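PDB 1XYG: putative N-acetyl-gamma-glutamyl-phosphate reductase from Arabidopsis thaliana, which probably catalyses the NADPH-dependent reduction of N-acetyl-glutamyl 5-phosphate to the 5-semialdehyde, a step of arginine biosynthesis in the chloroplast. Local coordinates for residues E270-Q275 with M308-D313; Q169-P174 with S257-E262; Q43-T48 with S81-V86; I19-A24 with E31-L36; M249-G254 with P295-V300. One frame throughout, in Å; residues are numbered along the deposited sequence.

In the fold
Interactions 3 and 4 belong to the Rossmann-like cofactor domain, and interactions 1, 2 and 5 to the dimerisation domain. Interactions 1 and 2 pack neighbouring helices, 269-280 and 163-177, on the same mixed sheet and touch through Met308, while interaction 4 packs a helix on the parallel sheet; all three rely on aliphatic side chains, buried for the most part. Interaction 3 lies at an edge of that parallel sheet, only partly buried, and mixes hydroxyl with methyl groups. Interaction 5 joins two loops near the likely active site, adds a water bridge to its slight packing and is surrounded by other subunits. The Glu31-Arg253 salt bridge ties it to interaction 4, across the two domains.

Interaction 1: E270-Q275 with M308-D313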
# COMPACT_ATOMS: atom_id res chain seq x y z
N GLU A 270 3.03 36.79 1.05
CA GLU A 270 4.30 37.08 0.38
C GLU A 270 5.39 37.37 1.41
O GLU A 270 6.55 37.01 1.22
CB GLU A 270 4.15 38.29 -0.55
CG GLU A 270 3.09 38.13 -1.63
CD GLU A 270 1.69 38.21 -1.07
OE1 GLU A 270 1.35 39.26 -0.49
OE2 GLU A 270 0.92 37.24 -1.22
N ASP A 271 5.02 38.04 2.50
CA ASP A 271 5.99 38.37 3.55
C ASP A 271 6.48 37.11 4.26
O ASP A 271 7.67 36.97 4.55
CB ASP A 271 5.36 39.33 4.56
CG ASP A 271 4.85 40.60 3.92
OD1 ASP A 271 5.65 41.30 3.25
OD2 ASP A 271 3.64 40.90 4.08
N LEU A 272 5.56 36.19 4.55
CA LEU A 272 5.94 34.95 5.22
C LEU A 272 6.90 34.19 4.32
O LEU A 272 7.93 33.69 4.77
CB LEU A 272 4.70 34.08 5.49
CG LEU A 272 3.57 34.71 6.31
CD1 LEU A 272 2.53 33.64 6.60
CD2 LEU A 272 4.10 35.28 7.62
N HIS A 273 6.57 34.13 3.03
CA HIS A 273 7.40 33.44 2.06
C HIS A 273 8.80 34.01 1.97
O HIS A 273 9.79 33.27 1.98
CB HIS A 273 6.73 33.47 0.68
CG HIS A 273 7.52 32.77 -0.38
ND1 HIS A 273 8.38 33.42 -1.24
CD2 HIS A 273 7.61 31.45 -0.69
CE1 HIS A 273 8.97 32.54 -2.02
NE2 HIS A 273 8.52 31.34 -1.71
N GLN A 274 8.90 35.34 1.90
CA GLN A 274 10.19 36.00 1.82
C GLN A 274 11.02 35.75 3.07
O GLN A 274 12.22 35.50 2.99
CB GLN A 274 10.01 37.51 1.62
CG GLN A 274 11.30 38.26 1.33
CD GLN A 274 12.05 37.68 0.14
OE1 GLN A 274 11.50 37.59 -0.96
NE2 GLN A 274 13.29 37.27 0.36
N GLN A 275 10.39 35.82 4.23
CA GLN A 275 11.11 35.59 5.48
C GLN A 275 11.69 34.18 5.51
O GLN A 275 12.84 33.97 5.90
CB GLN A 275 10.18 35.79 6.68
CG GLN A 275 10.89 35.72 8.02
CD GLN A 275 12.14 36.59 8.04
OE1 GLN A 275 13.27 36.09 7.96
NE2 GLN A 275 11.94 37.90 8.12
N MET A 308 9.15 23.03 2.46
CA MET A 308 8.03 23.77 3.02
C MET A 308 7.54 24.80 2.00
O MET A 308 8.29 25.23 1.12
CB MET A 308 8.44 24.47 4.32
CG MET A 308 9.57 25.46 4.20
SD MET A 308 9.88 26.31 5.76
CE MET A 308 10.56 24.96 6.75
N SER A 309 6.27 25.15 2.12
CA SER A 309 5.65 26.12 1.22
C SER A 309 4.56 26.89 1.97
O SER A 309 3.99 26.38 2.94
CB SER A 309 5.05 25.39 0.02
OG SER A 309 4.52 26.30 -0.93
N VAL A 310 4.29 28.12 1.53
CA VAL A 310 3.28 28.97 2.15
C VAL A 310 2.14 29.26 1.17
O VAL A 310 2.37 29.49 -0.01
CB VAL A 310 3.87 30.33 2.59
CG1 VAL A 310 2.81 31.12 3.33
CG2 VAL A 310 5.08 30.13 3.46
N PHE A 311 0.92 29.25 1.68
CA PHE A 311 -0.26 29.52 0.86
C PHE A 311 -1.22 30.42 1.60
O PHE A 311 -1.23 30.45 2.83
CB PHE A 311 -1.03 28.24 0.54
CG PHE A 311 -0.19 27.13 0.02
CD1 PHE A 311 0.63 26.40 0.87
CD2 PHE A 311 -0.23 26.79 -1.33
CE1 PHE A 311 1.41 25.36 0.39
CE2 PHE A 311 0.54 25.74 -1.83
CZ PHE A 311 1.36 25.02 -0.96
N PRO A 312 -2.04 31.17 0.86
CA PRO A 312 -3.00 32.05 1.52
C PRO A 312 -4.18 31.18 1.97
O PRO A 312 -4.50 30.18 1.32
CB PRO A 312 -3.39 33.03 0.42
CG PRO A 312 -3.40 32.14 -0.79
CD PRO A 312 -2.13 31.32 -0.61
N ASP A 313 -4.79 31.53 3.08
CA ASP A 313 -5.95 30.79 3.55
C ASP A 313 -7.15 31.52 2.96
O ASP A 313 -7.09 32.73 2.72
CB ASP A 313 -6.02 30.80 5.08
CG ASP A 313 -7.07 29.83 5.62
OD1 ASP A 313 -8.28 30.05 5.38
OD2 ASP A 313 -6.69 28.84 6.28
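Leu272 on the helix and Val310 on the strand form the close part of this contact. Val310 CG1 stands 4.1 Å from Leu272 CB and equally near Leu272 CD1, so that one methyl rests against both the root and one branch of the leucine. The two side chains cross at about a right angle. Val310 sends CG1 anti to the backbone N (chi1 -176°), which places this methyl on the leucine side and leaves CG2 beside the backbone N, turned to the next residue of the helix. Valine suits a strand because its branching at CB favours extended backbone angles, and it is short enough to let the helix come near: the CA atoms of His273 and Val310 are 6.1 Å apart. Leucine, longer, fills the buried side of the helix.

The contact thins out toward His273. Val310 CG2 approaches His273 CA at 4.3 Å, and the imidazole gives no closer touch; the ring instead hydrogen-bonds through NE2 to Leu289 O, which holds it at the margin of the packed region. Elsewhere on this turn Glu270 and Asp271, partly exposed, and the exposed Gln274 carry polar groups, with Glu270 forming a salt bridge to Arg268.

Around this pair Leu272 also meets Leu175 of helix 163-177, the loop residues Leu180 and Ile181, and Ala319 of strand 318-325, while Val310 packs on Leu276 farther along its partner helix. Phe311, the next residue of strand 306-312, packs on Val219 of the second subunit, and helix 269-280 lies beside helix 163-177 on one face of the mixed sheet of the dimerisation domain.

Interaction 2: Q169-P174 with S257-E262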
# COMPACT_ATOMS: atom_id res chain seq x y z
N GLN A 169 8.55 23.58 14.02
CA GLN A 169 9.41 24.68 14.42
C GLN A 169 10.23 25.30 13.30
O GLN A 169 10.43 26.51 13.28
CB GLN A 169 10.33 24.24 15.56
CG GLN A 169 9.57 23.79 16.78
CD GLN A 169 10.48 23.24 17.85
OE1 GLN A 169 11.15 24.00 18.55
NE2 GLN A 169 10.52 21.92 17.97
N LEU A 170 10.70 24.49 12.35
CA LEU A 170 11.49 25.04 11.26
C LEU A 170 10.74 26.19 10.56
O LEU A 170 11.32 27.25 10.30
CB LEU A 170 11.87 23.94 10.26
CG LEU A 170 13.04 23.06 10.71
CD1 LEU A 170 13.27 21.94 9.71
CD2 LEU A 170 14.28 23.91 10.88
N PRO A 171 9.46 26.00 10.22
CA PRO A 171 8.73 27.08 9.57
C PRO A 171 8.27 28.21 10.51
O PRO A 171 8.41 29.38 10.18
CB PRO A 171 7.53 26.36 8.93
CG PRO A 171 7.31 25.21 9.85
CD PRO A 171 8.72 24.73 10.08
N LEU A 172 7.75 27.84 11.67
CA LEU A 172 7.23 28.83 12.61
C LEU A 172 8.21 29.70 13.39
O LEU A 172 7.92 30.87 13.65
CB LEU A 172 6.28 28.15 13.60
CG LEU A 172 5.08 27.42 12.99
CD1 LEU A 172 4.11 27.02 14.09
CD2 LEU A 172 4.39 28.31 11.95
N VAL A 173 9.35 29.14 13.77
CA VAL A 173 10.31 29.92 14.55
C VAL A 173 10.71 31.22 13.86
O VAL A 173 10.61 32.29 14.45
CB VAL A 173 11.57 29.09 14.89
CG1 VAL A 173 12.61 29.97 15.55
CG2 VAL A 173 11.18 27.95 15.82
N PRO A 174 11.17 31.16 12.60
CA PRO A 174 11.57 32.36 11.87
C PRO A 174 10.42 33.37 11.75
O PRO A 174 10.62 34.58 11.85
CB PRO A 174 11.98 31.82 10.50
CG PRO A 174 12.48 30.47 10.82
CD PRO A 174 11.46 29.95 11.80
N SER A 257 3.09 18.37 8.12
CA SER A 257 2.32 19.16 9.06
C SER A 257 1.68 20.23 8.20
O SER A 257 2.36 20.89 7.42
CB SER A 257 3.21 19.83 10.11
OG SER A 257 3.52 18.93 11.16
N THR A 258 0.37 20.34 8.29
CA THR A 258 -0.35 21.38 7.57
C THR A 258 -0.65 22.36 8.70
O THR A 258 -1.43 22.06 9.61
CB THR A 258 -1.65 20.85 6.96
OG1 THR A 258 -1.37 19.74 6.11
CG2 THR A 258 -2.33 21.95 6.16
N ILE A 259 0.01 23.52 8.65
CA ILE A 259 -0.10 24.52 9.70
C ILE A 259 -0.98 25.72 9.35
O ILE A 259 -0.72 26.43 8.39
CB ILE A 259 1.30 25.01 10.07
CG1 ILE A 259 2.19 23.80 10.36
CG2 ILE A 259 1.24 25.98 11.24
CD1 ILE A 259 3.63 24.14 10.52
N TYR A 260 -2.00 25.94 10.17
CA TYR A 260 -2.92 27.04 9.95
C TYR A 260 -2.65 28.16 10.94
O TYR A 260 -2.91 28.03 12.13
CB TYR A 260 -4.35 26.52 10.11
CG TYR A 260 -4.66 25.37 9.18
CD1 TYR A 260 -5.02 25.60 7.85
CD2 TYR A 260 -4.58 24.06 9.62
CE1 TYR A 260 -5.31 24.52 6.98
CE2 TYR A 260 -4.87 22.98 8.77
CZ TYR A 260 -5.23 23.22 7.46
OH TYR A 260 -5.51 22.16 6.62
N VAL A 261 -2.11 29.27 10.43
CA VAL A 261 -1.79 30.41 11.28
C VAL A 261 -2.49 31.70 10.89
O VAL A 261 -2.98 31.86 9.76
CB VAL A 261 -0.26 30.69 11.29
CG1 VAL A 261 0.49 29.45 11.74
CG2 VAL A 261 0.20 31.13 9.91
N GLU A 262 -2.50 32.63 11.83
CA GLU A 262 -3.09 33.95 11.64
C GLU A 262 -1.91 34.88 11.42
O GLU A 262 -0.99 34.93 12.25
CB GLU A 262 -3.84 34.37 12.89
CG GLU A 262 -5.11 35.12 12.61
CD GLU A 262 -5.88 35.42 13.87
OE1 GLU A 262 -6.10 34.48 14.67
OE2 GLU A 262 -6.25 36.60 14.06
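Ile259 meets both Pro171 and Leu172, and it is the pivot of a purely aliphatic helix-on-sheet contact. Along strand 255-262, Ser257 comes first, already tied to the helix beyond this segment by a hydrogen bond between its OG and Thr167 OG1. Thr258 follows with its side chain on the far side of the strand. Ile259 then divides its two branches between two residues of the helix. Its longer branch, with CG1 beside the backbone N (chi1 -51°), carries CD1 to within 3.9 Å of Pro171 CG, crossing the proline at about a right angle. The shorter branch, CG2, lies 4.0 Å from Leu172 CD2 and only slightly farther from Leu172 CD1, so it sits against the fork of the leucine.

Tyr260 turns away again, and its hydroxyl is hydrogen-bonded to Asp189 of the second subunit. Val261 comes back to the helix side, where its CG1 lies 4.1 Å from Leu172 CD2; the two side chains run past each other in opposite directions. The beta-branched Ile259 and Val261 suit an extended strand. Pro171, which has no N-H to give to the preceding turn, marks a kink in the helix and offers a compact, rigid surface.

The helix and strand run nearly parallel, at 23°, with their axes 10.6 Å apart. Pro171 and Leu172 also rest on Ile321 of strand 318-325, which neighbours strand 255-262, and Pro171 on Met308 of strand 306-312. Helix 163-177 therefore covers one face of the mixed sheet, while Thr258 and Tyr260 serve the subunit interface on the opposite face.

Interaction 3: Q43-T48 with S81-V86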
# COMPACT_ATOMS: atom_id res chain seq x y z
N GLN A 43 32.47 5.45 12.44
CA GLN A 43 32.33 4.01 12.31
C GLN A 43 31.71 3.41 13.57
O GLN A 43 32.15 3.69 14.69
CB GLN A 43 33.68 3.35 12.06
CG GLN A 43 33.61 1.83 12.15
CD GLN A 43 34.93 1.17 11.84
OE1 GLN A 43 35.96 1.49 12.44
NE2 GLN A 43 34.91 0.22 10.91
N VAL A 44 30.69 2.58 13.39
CA VAL A 44 30.03 1.94 14.52
C VAL A 44 30.91 0.81 15.05
O VAL A 44 31.21 -0.14 14.33
CB VAL A 44 28.67 1.34 14.11
CG1 VAL A 44 28.02 0.68 15.32
CG2 VAL A 44 27.77 2.43 13.56
N THR A 45 31.32 0.91 16.32
CA THR A 45 32.17 -0.11 16.92
C THR A 45 31.51 -0.78 18.13
O THR A 45 31.99 -1.79 18.63
CB THR A 45 33.53 0.48 17.38
OG1 THR A 45 33.31 1.58 18.27
CG2 THR A 45 34.35 0.95 16.18
N LEU A 46 30.40 -0.22 18.58
CA LEU A 46 29.69 -0.77 19.73
C LEU A 46 28.16 -0.61 19.59
O LEU A 46 27.67 0.48 19.31
CB LEU A 46 30.16 -0.07 21.00
CG LEU A 46 29.47 -0.52 22.28
CD1 LEU A 46 29.58 -2.04 22.40
CD2 LEU A 46 30.09 0.17 23.47
N MET A 47 27.41 -1.70 19.79
CA MET A 47 25.95 -1.65 19.66
C MET A 47 25.18 -2.39 20.77
O MET A 47 25.50 -3.54 21.10
CB MET A 47 25.52 -2.23 18.31
CG MET A 47 26.02 -1.48 17.08
SD MET A 47 25.20 -2.03 15.55
CE MET A 47 25.67 -3.77 15.45
N THR A 48 24.15 -1.73 21.30
CA THR A 48 23.30 -2.27 22.37
C THR A 48 21.88 -2.68 21.94
O THR A 48 21.24 -2.01 21.12
CB THR A 48 23.12 -1.23 23.50
OG1 THR A 48 24.38 -0.94 24.11
CG2 THR A 48 22.20 -1.77 24.54
N SER A 81 34.09 3.28 27.38
CA SER A 81 35.37 3.97 27.30
C SER A 81 35.98 3.54 25.97
O SER A 81 37.05 3.99 25.57
CB SER A 81 36.29 3.55 28.46
OG SER A 81 36.70 2.20 28.35
N THR A 82 35.26 2.65 25.29
CA THR A 82 35.67 2.11 24.00
C THR A 82 35.15 2.92 22.81
O THR A 82 35.44 2.59 21.66
CB THR A 82 35.16 0.66 23.86
OG1 THR A 82 35.52 -0.07 25.04
CG2 THR A 82 35.77 -0.01 22.65
N VAL A 83 34.39 3.98 23.07
CA VAL A 83 33.85 4.80 21.98
C VAL A 83 34.08 6.29 22.19
O VAL A 83 34.31 6.74 23.32
CB VAL A 83 32.33 4.55 21.77
CG1 VAL A 83 32.11 3.14 21.25
CG2 VAL A 83 31.59 4.75 23.08
N ASP A 84 34.02 7.06 21.10
CA ASP A 84 34.25 8.50 21.15
C ASP A 84 32.96 9.30 21.29
O ASP A 84 32.92 10.30 22.00
CB ASP A 84 34.99 8.94 19.88
CG ASP A 84 36.28 8.17 19.68
OD1 ASP A 84 37.18 8.28 20.53
OD2 ASP A 84 36.39 7.45 18.67
N ALA A 85 31.92 8.88 20.57
CA ALA A 85 30.62 9.53 20.63
C ALA A 85 29.54 8.46 20.69
O ALA A 85 29.74 7.32 20.26
CB ALA A 85 30.42 10.44 19.42
N VAL A 86 28.37 8.83 21.20
CA VAL A 86 27.27 7.89 21.33
C VAL A 86 25.93 8.42 20.83
O VAL A 86 25.61 9.60 20.99
CB VAL A 86 27.10 7.48 22.82
CG1 VAL A 86 25.72 6.92 23.06
CG2 VAL A 86 28.16 6.45 23.21
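Val83 faces Thr45 and Leu46 together at one end of a Rossmann-like parallel sheet, where the edge strand 42-47 and the lead-in to strand 85-88 approach each other past strand 17-22. Thr45 and Val83 slide by one another in opposite directions, each side chain lying alongside the other. The valine holds CG1 beside its backbone N (chi1 -67°), and that one methyl does all of its close touching. It lies against the hydroxyl of Thr45 on one hand and, 3.8 Å away, against Leu46 CB on the other.

Two successive residues of a regular strand would face opposite ways, yet both Thr45 and Leu46 point to Val83. The backbone explains it: Thr45 has a psi of -11°, far from the extended value, and this local twist swings the two CB atoms to the same side. Leu46 makes the touch with CB, while its torsion, CG anti to the backbone N (chi1 178°), carries the rest of the side chain onward past the valine. Valine, short and branched at CB, suits this buried place beside partly exposed neighbours.

Thr82 lies at the outer margin. Its own hydroxyl is occupied with Asp79 O, and Arg18 of strand 17-22 packs against both Thr45 and Thr82. Asp84, next to the valine, fastens the loop to the same strand through a hydrogen bond from Arg18 N to OD2.

The hydroxyl of Thr45 is buried without a hydrogen-bond partner in the model: OG1 meets Val83 CG1 at 3.6 Å, while Thr82 O, at 4.1 Å, is too distant to bond it.

Interaction 4: I19-A24 with E31-L36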
# COMPACT_ATOMS: atom_id res chain seq x y z
N ILE A 19 31.92 5.04 16.97
CA ILE A 19 30.57 5.30 17.42
C ILE A 19 29.92 4.19 18.22
O ILE A 19 30.02 3.01 17.90
CB ILE A 19 29.64 5.60 16.22
CG1 ILE A 19 30.10 6.85 15.48
CG2 ILE A 19 28.20 5.71 16.71
CD1 ILE A 19 30.13 8.11 16.35
N GLY A 20 29.24 4.59 19.28
CA GLY A 20 28.52 3.65 20.11
C GLY A 20 27.04 3.89 19.90
O GLY A 20 26.58 5.04 19.91
N LEU A 21 26.28 2.83 19.69
CA LEU A 21 24.84 2.95 19.47
C LEU A 21 24.08 2.22 20.57
O LEU A 21 24.12 1.00 20.66
CB LEU A 21 24.47 2.38 18.09
CG LEU A 21 23.00 2.35 17.65
CD1 LEU A 21 22.41 3.75 17.65
CD2 LEU A 21 22.90 1.72 16.26
N LEU A 22 23.39 2.97 21.43
CA LEU A 22 22.62 2.37 22.52
C LEU A 22 21.18 2.14 22.07
O LEU A 22 20.43 3.09 21.87
CB LEU A 22 22.61 3.28 23.76
CG LEU A 22 23.79 3.33 24.72
CD1 LEU A 22 24.97 3.99 24.06
CD2 LEU A 22 23.37 4.12 25.94
N GLY A 23 20.80 0.88 21.91
CA GLY A 23 19.46 0.56 21.46
C GLY A 23 19.45 0.48 19.95
O GLY A 23 18.85 1.31 19.27
N ALA A 24 20.11 -0.55 19.42
CA ALA A 24 20.22 -0.73 17.99
C ALA A 24 19.16 -1.60 17.33
O ALA A 24 19.11 -1.68 16.11
CB ALA A 24 21.61 -1.28 17.66
N GLU A 31 18.42 2.99 11.18
CA GLU A 31 18.69 4.18 10.37
C GLU A 31 20.08 4.74 10.65
O GLU A 31 20.78 5.17 9.73
CB GLU A 31 17.63 5.26 10.64
CG GLU A 31 16.34 5.07 9.86
CD GLU A 31 16.54 5.14 8.35
OE1 GLU A 31 16.94 4.13 7.74
OE2 GLU A 31 16.31 6.23 7.78
N ILE A 32 20.47 4.76 11.92
CA ILE A 32 21.80 5.26 12.30
C ILE A 32 22.84 4.41 11.58
O ILE A 32 23.75 4.93 10.95
CB ILE A 32 22.03 5.18 13.83
CG1 ILE A 32 21.26 6.29 14.54
CG2 ILE A 32 23.51 5.31 14.15
CD1 ILE A 32 21.76 7.69 14.23
N VAL A 33 22.68 3.10 11.68
CA VAL A 33 23.60 2.17 11.04
C VAL A 33 23.63 2.37 9.53
O VAL A 33 24.70 2.36 8.92
CB VAL A 33 23.23 0.70 11.37
CG1 VAL A 33 24.11 -0.26 10.57
CG2 VAL A 33 23.39 0.44 12.86
N ARG A 34 22.46 2.57 8.93
CA ARG A 34 22.40 2.78 7.49
C ARG A 34 23.14 4.06 7.10
O ARG A 34 23.94 4.07 6.17
CB ARG A 34 20.95 2.89 7.00
CG ARG A 34 20.85 3.21 5.50
CD ARG A 34 19.40 3.29 5.03
NE ARG A 34 18.69 4.41 5.65
CZ ARG A 34 18.77 5.68 5.24
NH1 ARG A 34 19.53 6.02 4.21
NH2 ARG A 34 18.08 6.61 5.88
N LEU A 35 22.86 5.15 7.81
CA LEU A 35 23.50 6.43 7.52
C LEU A 35 25.01 6.41 7.69
O LEU A 35 25.74 6.96 6.86
CB LEU A 35 22.90 7.52 8.41
CG LEU A 35 21.45 7.92 8.10
CD1 LEU A 35 20.98 8.92 9.14
CD2 LEU A 35 21.38 8.51 6.69
N LEU A 36 25.49 5.77 8.75
CA LEU A 36 26.93 5.71 9.02
C LEU A 36 27.70 4.80 8.06
O LEU A 36 28.91 4.95 7.91
CB LEU A 36 27.18 5.27 10.46
CG LEU A 36 26.71 6.26 11.53
CD1 LEU A 36 27.14 5.80 12.92
CD2 LEU A 36 27.28 7.63 11.22
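Leu21 reaches from the strand to Ile32 and Val33 on the helix. Its CB leaves the backbone toward the helix, and CG continues anti to the backbone N (chi1 178°), so these two atoms serve as a stem that carries the fork across. At the fork the methyls part. CD1 comes down on Ile32, 4.0 Å from CG2 and nearly as close to CB, and so lies over the branch point of that residue. CD2 meets Val33 CG2 at 3.7 Å, with the two side chains crossing at about a right angle. A leucine, slender at its base and wide at its tip, suits such a span between axes 10.5 Å apart.

One helical turn on the roles reverse: Leu36 CD1 lies against the branch point of Ile19, 3.9 Å from CG2. On a different side of the helix Arg34 grips the carboxylate of Glu31 side-on, with NE to OE1 at 2.7 Å and NH2 to OE2; Glu31 OE1 is shared with Arg253, a salt bridge to the other domain.

Strand and helix run nearly antiparallel, at 160°, as the first beta-alpha part of a Rossmann beta-alpha-beta unit. Gly23, whose positive phi suits glycine, begins the turn that in such folds usually faces the dinucleotide. Strand 17-22 is flanked by strands 42-47 and 85-88, Leu36 also packs on Phe42 and Val44, and helix 329-343 lies against Ile19 and Ile32.

Interaction 5: M249-G254 with P295-V300; sequences MPMIRG and PRTHNV
Met251 and Gly254 touch Thr297 by van der Waals packing, and the contact is small. The methionine chain is extended beyond CG and crosses the threonine obliquely, bringing CE to 4.1 Å from Thr297 OG1. Thr297 CB lies 4.1 Å from Gly254 CA, and the absence of a side chain on the glycine is what lets the backbones draw together and makes room for Met251 CE. Its positive phi (118°) is also one that glycine adopts easily.

Water provides the polar link. One molecule donates to Arg253 O at 2.8 Å and accepts from Thr297 OG1 at 2.9 Å. The threonine hydroxyl, placed between backbone N and carbonyl carbon (chi1 65°), is thereby gripped twice, since Ile214 N of the second subunit is also bonded to it.

Both segments are loops of the dimerisation domain that lead into strands of its mixed sheet, and Pro250 forms the centre of an inverse gamma turn. Gly254 is about 9 Å from the side chain of Cys163, the probable catalytic residue.

Salt bridges and further hydrogen bonds tie the loops to their surroundings. Besides Glu31, Arg253 pairs with Asp326, while its NE bonds Pro359 O of the third subunit. In the other loop His298 ND1 lies 3.4 Å above the guanidinium plane of Arg296, over its centre. Arg296 NH2 is hydrogen-bonded to Glu209 O, and His298 NE2 to Ile210 O, both of the second subunit.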
# COMPACT_ATOMS: atom_id res chain seq x y z
N MET A 249 -0.80 7.54 8.85
CA MET A 249 -0.91 7.27 7.41
C MET A 249 -0.55 5.84 7.03
O MET A 249 0.35 5.24 7.61
CB MET A 249 0.01 8.21 6.63
CG MET A 249 -0.22 9.68 6.86
SD MET A 249 -1.84 10.19 6.29
CE MET A 249 -2.77 10.19 7.84
N PRO A 250 -1.26 5.28 6.04
CA PRO A 250 -0.98 3.91 5.59
C PRO A 250 0.23 3.95 4.65
O PRO A 250 0.11 3.77 3.44
CB PRO A 250 -2.27 3.51 4.88
CG PRO A 250 -2.75 4.81 4.31
CD PRO A 250 -2.51 5.79 5.44
N MET A 251 1.39 4.21 5.23
CA MET A 251 2.66 4.28 4.51
C MET A 251 3.77 4.12 5.56
O MET A 251 3.56 4.36 6.75
CB MET A 251 2.81 5.62 3.78
CG MET A 251 2.84 6.83 4.70
SD MET A 251 2.61 8.40 3.84
CE MET A 251 3.47 9.53 4.94
N ILE A 252 4.96 3.72 5.11
CA ILE A 252 6.07 3.51 6.02
C ILE A 252 6.72 4.80 6.48
O ILE A 252 6.72 5.11 7.68
CB ILE A 252 7.15 2.62 5.38
CG1 ILE A 252 6.52 1.32 4.87
CG2 ILE A 252 8.25 2.30 6.39
CD1 ILE A 252 7.48 0.45 4.08
N ARG A 253 7.28 5.55 5.53
CA ARG A 253 7.98 6.79 5.82
C ARG A 253 7.21 8.02 5.34
O ARG A 253 6.35 7.92 4.47
CB ARG A 253 9.35 6.81 5.14
CG ARG A 253 10.28 5.67 5.51
CD ARG A 253 11.58 5.75 4.69
NE ARG A 253 12.54 4.76 5.15
CZ ARG A 253 13.70 5.05 5.73
NH1 ARG A 253 14.05 6.32 5.91
NH2 ARG A 253 14.48 4.07 6.16
N GLY A 254 7.56 9.18 5.90
CA GLY A 254 6.91 10.40 5.49
C GLY A 254 6.13 11.11 6.57
O GLY A 254 5.46 10.49 7.40
N PRO A 295 4.33 20.88 -1.64
CA PRO A 295 5.35 19.86 -1.39
C PRO A 295 4.70 18.48 -1.22
O PRO A 295 3.51 18.38 -0.96
CB PRO A 295 6.03 20.36 -0.11
CG PRO A 295 4.96 21.11 0.58
CD PRO A 295 4.24 21.84 -0.53
N ARG A 296 5.48 17.42 -1.42
CA ARG A 296 4.98 16.05 -1.28
C ARG A 296 5.95 15.26 -0.42
O ARG A 296 7.17 15.38 -0.61
CB ARG A 296 4.87 15.37 -2.66
CG ARG A 296 3.87 16.00 -3.61
CD ARG A 296 3.22 14.93 -4.48
NE ARG A 296 4.20 13.99 -5.02
CZ ARG A 296 3.90 12.81 -5.55
NH1 ARG A 296 4.86 12.03 -6.01
NH2 ARG A 296 2.64 12.39 -5.62
N THR A 297 5.44 14.47 0.52
CA THR A 297 6.33 13.68 1.36
C THR A 297 7.12 12.71 0.46
O THR A 297 8.24 12.33 0.79
CB THR A 297 5.56 12.87 2.45
OG1 THR A 297 4.71 11.90 1.83
CG2 THR A 297 4.71 13.81 3.31
N HIS A 298 6.53 12.33 -0.67
CA HIS A 298 7.21 11.43 -1.60
C HIS A 298 8.56 12.01 -2.03
O HIS A 298 9.52 11.28 -2.25
CB HIS A 298 6.38 11.21 -2.88
CG HIS A 298 4.92 10.97 -2.65
ND1 HIS A 298 4.08 11.95 -2.17
CD2 HIS A 298 4.14 9.90 -2.91
CE1 HIS A 298 2.84 11.49 -2.14
NE2 HIS A 298 2.85 10.25 -2.59
N ASN A 299 8.62 13.34 -2.13
CA ASN A 299 9.84 14.02 -2.59
C ASN A 299 11.03 14.11 -1.65
O ASN A 299 12.12 14.49 -2.09
CB ASN A 299 9.50 15.43 -3.09
CG ASN A 299 8.51 15.43 -4.24
OD1 ASN A 299 8.49 14.52 -5.07
ND2 ASN A 299 7.68 16.47 -4.29
N VAL A 300 10.84 13.79 -0.37
CA VAL A 300 11.94 13.83 0.60
C VAL A 300 12.18 12.44 1.20
O VAL A 300 13.08 12.25 2.02
CB VAL A 300 11.66 14.81 1.77
CG1 VAL A 300 11.74 16.26 1.29
CG2 VAL A 300 10.28 14.51 2.36
O HOH W 1 6.35 9.56 2.26